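Local coordinates for catalase (Bacillus pumilus, PDB 4QOL) that breaks down hydrogen peroxide to water and oxygen at a buried haem and also oxidises phenolic substrates in a peroxidase-like reaction, at the interface of chains A and B. Sequence-based numbering; all coordinates share one arbitrary frame. Chains: chain A/B, Catalase.

The interface of chains A and B. Residues chain A 48-49, 51, 308-309, 313, 348, 355, 373; chain B 370-374.
Loop 370-374 of chain B lies along chain A; its backbone makes the hydrogen bonds to chain A while its side chains pack against it. A two-bond grip comes from the carboxamide of A:Gln313, on an extended chain with CG beside its own backbone N (chi1 -76°). A:Gln313 OE1 accepts from B:Thr374 N at 3.1 Å. A:Gln313 NE2 donates almost straight to B:Thr374 O at 3.0 Å. NE2 also donates to A:Ala309 O, nearly in the amide plane, which fixes the flip of the carboxamide. Water 1 bridges OE1 of A:Gln313, A:Leu348 O and B:Met373 N. Next to this clamp, the B:Asp370 carboxylate stacks on the A:Phe308 ring, planes 13° apart, with B:Asp370 CB 3.7 Å from the ring centroid; B:Thr374 CB meets the ring edge. A:Ile51 lays CG2 over the centre of the B:Phe372 face, 3.6 Å from its centroid. Near the two-fold, A:Met373 and B:Met373, each bent at chi2 and chi3, pass antiparallel, CB against CB at 3.7 Å.

The looser side runs by A:Arg48 and A:Glu49, which bury little surface. B:Gly371 N reaches a lone pair of A:Glu49 O at 3.1 Å, less straight (140° at H), and water 2 links A:Arg48 O to B:Phe372 N. Nearby, A:Glu49 OE2 and B:Asp370 OD2 stand 4.2 Å apart; if both are ionised they may repel. Repeated by the two-fold, the patch joins two subunits of the catalase tetramer.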
ATOM      1  N   ARG A  48     -10.805   4.825  -4.249  1.00 11.52           N
ATOM      2  CA  ARG A  48      -9.752   4.715  -3.224  1.00 12.19           C
ATOM      3  C   ARG A  48     -10.150   5.277  -1.861  1.00 11.83           C
ATOM      4  O   ARG A  48      -9.271   5.470  -1.027  1.00 12.47           O
ATOM      5  CB  ARG A  48      -8.500   5.418  -3.765  1.00 11.55           C
ATOM      6  CG  ARG A  48      -7.790   4.656  -4.849  1.00 11.69           C
ATOM      7  CD  ARG A  48      -6.751   5.449  -5.578  1.00 12.16           C
ATOM      8  NE  ARG A  48      -6.246   4.570  -6.577  1.00 12.27           N
ATOM      9  CZ  ARG A  48      -6.913   4.248  -7.719  1.00 12.28           C
ATOM     10  NH1 ARG A  48      -7.906   4.979  -8.061  1.00 12.98           N
ATOM     11  NH2 ARG A  48      -6.464   3.283  -8.493  1.00 12.88           N
ATOM     12  N   GLU A  49     -11.442   5.475  -1.586  1.00 12.01           N
ATOM     13  CA  GLU A  49     -11.877   6.011  -0.310  1.00 12.70           C
ATOM     14  C   GLU A  49     -11.599   5.133   0.868  1.00 12.62           C
ATOM     15  O   GLU A  49     -11.238   5.640   1.930  1.00 13.01           O
ATOM     16  CB  GLU A  49     -13.351   6.313  -0.278  1.00 13.93           C
ATOM     17  CG  GLU A  49     -13.704   7.518  -1.093  1.00 13.88           C
ATOM     18  CD  GLU A  49     -15.163   7.895  -1.053  1.00 14.73           C
ATOM     19  OE1 GLU A  49     -15.549   8.759  -1.917  1.00 14.75           O
ATOM     20  OE2 GLU A  49     -15.959   7.411  -0.193  1.00 15.14           O
ATOM     21  N   ILE A  51      -9.933   2.337   3.471  1.00 12.67           N
ATOM     22  CA  ILE A  51      -8.704   1.780   3.998  1.00 13.67           C
ATOM     23  C   ILE A  51      -9.063   0.556   4.878  1.00 14.28           C
ATOM     24  O   ILE A  51     -10.246   0.385   5.229  1.00 13.47           O
ATOM     25  CB  ILE A  51      -7.957   2.856   4.852  1.00 13.09           C
ATOM     26  CG1 ILE A  51      -8.760   3.286   6.104  1.00 13.69           C
ATOM     27  CG2 ILE A  51      -7.596   4.035   3.957  1.00 14.17           C
ATOM     28  CD1 ILE A  51      -7.949   4.173   7.078  1.00 12.56           C
ATOM     29  N   PHE A 308     -14.528   9.700   9.327  1.00 12.87           N
ATOM     30  CA  PHE A 308     -13.352   8.988   8.778  1.00 13.57           C
ATOM     31  C   PHE A 308     -12.030   9.604   9.296  1.00 14.02           C
ATOM     32  O   PHE A 308     -11.116   8.887   9.724  1.00 14.04           O
ATOM     33  CB  PHE A 308     -13.390   8.985   7.254  1.00 13.52           C
ATOM     34  CG  PHE A 308     -12.204   8.349   6.609  1.00 13.69           C
ATOM     35  CD1 PHE A 308     -12.175   7.000   6.354  1.00 14.28           C
ATOM     36  CD2 PHE A 308     -11.066   9.094   6.336  1.00 14.47           C
ATOM     37  CE1 PHE A 308     -11.023   6.423   5.799  1.00 13.89           C
ATOM     38  CE2 PHE A 308      -9.930   8.518   5.734  1.00 14.06           C
ATOM     39  CZ  PHE A 308      -9.893   7.199   5.483  1.00 14.02           C
ATOM     40  N   ALA A 309     -11.894  10.908   9.124  1.00 13.76           N
ATOM     41  CA  ALA A 309     -10.637  11.535   9.298  1.00 14.71           C
ATOM     42  C   ALA A 309     -10.186  11.460  10.758  1.00 14.07           C
ATOM     43  O   ALA A 309      -8.985  11.441  11.039  1.00 16.03           O
ATOM     44  CB  ALA A 309     -10.651  13.009   8.809  1.00 15.44           C
ATOM     45  N   GLN A 313      -9.538   7.083  11.529  1.00 14.18           N
ATOM     46  CA  GLN A 313      -8.073   7.138  11.436  1.00 13.60           C
ATOM     47  C   GLN A 313      -7.364   7.302  12.841  1.00 13.22           C
ATOM     48  O   GLN A 313      -6.184   7.342  12.854  1.00 14.18           O
ATOM     49  CB  GLN A 313      -7.618   8.326  10.583  1.00 13.35           C
ATOM     50  CG  GLN A 313      -7.793   8.125   9.080  1.00 13.87           C
ATOM     51  CD  GLN A 313      -7.142   9.185   8.246  1.00 13.14           C
ATOM     52  OE1 GLN A 313      -6.433   8.867   7.270  1.00 14.22           O
ATOM     53  NE2 GLN A 313      -7.365  10.414   8.594  1.00 13.65           N
ATOM     54  N   LEU A 348      -2.850   2.681   8.347  1.00 14.72           N
ATOM     55  CA  LEU A 348      -2.923   4.179   8.230  1.00 14.19           C
ATOM     56  C   LEU A 348      -1.762   4.847   7.476  1.00 13.84           C
ATOM     57  O   LEU A 348      -1.931   5.955   7.004  1.00 14.07           O
ATOM     58  CB  LEU A 348      -3.022   4.848   9.593  1.00 13.95           C
ATOM     59  CG  LEU A 348      -4.267   4.486  10.394  1.00 14.50           C
ATOM     60  CD1 LEU A 348      -4.028   4.951  11.826  1.00 14.27           C
ATOM     61  CD2 LEU A 348      -5.506   5.105   9.769  1.00 15.01           C
ATOM     62  N   ILE A 355      -1.465  12.476  11.177  1.00 15.35           N
ATOM     63  CA  ILE A 355      -2.854  12.672  10.976  1.00 15.61           C
ATOM     64  C   ILE A 355      -3.347  13.486  12.171  1.00 15.18           C
ATOM     65  O   ILE A 355      -3.036  13.161  13.278  1.00 14.04           O
ATOM     66  CB  ILE A 355      -3.557  11.322  10.939  1.00 15.64           C
ATOM     67  CG1 ILE A 355      -3.138  10.536   9.701  1.00 16.29           C
ATOM     68  CG2 ILE A 355      -5.095  11.467  10.981  1.00 15.99           C
ATOM     69  CD1 ILE A 355      -3.566   9.083   9.699  1.00 16.20           C
ATOM     70  N   MET A 373       3.283   9.800   1.787  1.00 13.75           N
ATOM     71  CA  MET A 373       2.492  10.967   2.154  1.00 13.33           C
ATOM     72  C   MET A 373       3.205  11.820   3.186  1.00 14.39           C
ATOM     73  O   MET A 373       2.630  12.181   4.229  1.00 15.18           O
ATOM     74  CB  MET A 373       1.056  10.542   2.574  1.00 14.00           C
ATOM     75  CG  MET A 373       0.204  10.126   1.395  1.00 13.25           C
ATOM     76  SD  MET A 373      -0.332  11.426   0.277  1.00 14.61           S
ATOM     77  CE  MET A 373      -1.223  12.483   1.453  1.00 15.39           C
TER
ATOM     78  N   ASP B 370     -11.937  11.245   2.010  1.00 14.04           N
ATOM     79  CA  ASP B 370     -11.300  10.067   2.598  1.00 13.14           C
ATOM     80  C   ASP B 370     -10.074   9.653   1.767  1.00 11.86           C
ATOM     81  O   ASP B 370      -9.322  10.489   1.269  1.00 13.77           O
ATOM     82  CB  ASP B 370     -12.323   8.891   2.756  1.00 13.03           C
ATOM     83  CG  ASP B 370     -13.559   9.226   3.590  1.00 14.23           C
ATOM     84  OD1 ASP B 370     -13.654  10.358   4.107  1.00 14.94           O
ATOM     85  OD2 ASP B 370     -14.481   8.346   3.645  1.00 16.40           O
ATOM     86  N   GLY B 371      -9.747   8.390   1.803  1.00 12.33           N
ATOM     87  CA  GLY B 371      -8.528   7.910   1.221  1.00 12.94           C
ATOM     88  C   GLY B 371      -7.373   7.877   2.236  1.00 14.11           C
ATOM     89  O   GLY B 371      -7.392   8.605   3.235  1.00 14.32           O
ATOM     90  N   PHE B 372      -6.396   7.017   1.991  0.50 14.06           N
ATOM     91  CA  PHE B 372      -5.220   6.934   2.913  0.50 14.92           C
ATOM     92  C   PHE B 372      -4.645   8.314   3.212  0.50 14.77           C
ATOM     93  O   PHE B 372      -4.512   9.190   2.325  0.50 15.17           O
ATOM     94  CB  PHE B 372      -4.066   6.094   2.369  0.50 15.44           C
ATOM     95  CG  PHE B 372      -4.171   4.612   2.641  0.50 16.58           C
ATOM     96  CD1 PHE B 372      -4.022   4.082   3.948  0.50 17.10           C
ATOM     97  CD2 PHE B 372      -4.430   3.727   1.581  0.50 17.29           C
ATOM     98  CE1 PHE B 372      -4.127   2.704   4.129  0.50 17.13           C
ATOM     99  CE2 PHE B 372      -4.532   2.360   1.800  0.50 16.60           C
ATOM    100  CZ  PHE B 372      -4.363   1.876   3.061  0.50 16.41           C
ATOM    101  N   MET B 373      -4.256   8.496   4.455  1.00 13.75           N
ATOM    102  CA  MET B 373      -3.587   9.694   4.893  1.00 14.26           C
ATOM    103  C   MET B 373      -4.372  10.953   4.610  1.00 14.84           C
ATOM    104  O   MET B 373      -3.867  11.889   3.971  1.00 16.25           O
ATOM    105  CB  MET B 373      -2.112   9.763   4.391  1.00 14.33           C
ATOM    106  CG  MET B 373      -1.184   8.778   5.105  1.00 13.80           C
ATOM    107  SD  MET B 373      -0.700   9.213   6.786  1.00 15.06           S
ATOM    108  CE  MET B 373       0.005  10.821   6.505  1.00 14.90           C
ATOM    109  N   THR B 374      -5.572  11.001   5.191  1.00 14.15           N
ATOM    110  CA  THR B 374      -6.410  12.215   5.154  1.00 14.43           C
ATOM    111  C   THR B 374      -5.937  13.161   6.235  1.00 17.12           C
ATOM    112  O   THR B 374      -6.119  12.907   7.425  1.00 16.10           O
ATOM    113  CB  THR B 374      -7.909  11.862   5.237  1.00 14.97           C
ATOM    114  OG1 THR B 374      -8.285  11.246   4.021  1.00 14.72           O
ATOM    115  CG2 THR B 374      -8.748  13.083   5.402  1.00 15.54           C
TER
HETATM  116  O   HOH W   1      -4.627   6.737   6.603  1.00 15.38           O
HETATM  117  O   HOH W   2      -6.679   5.364  -0.288  1.00 16.46           O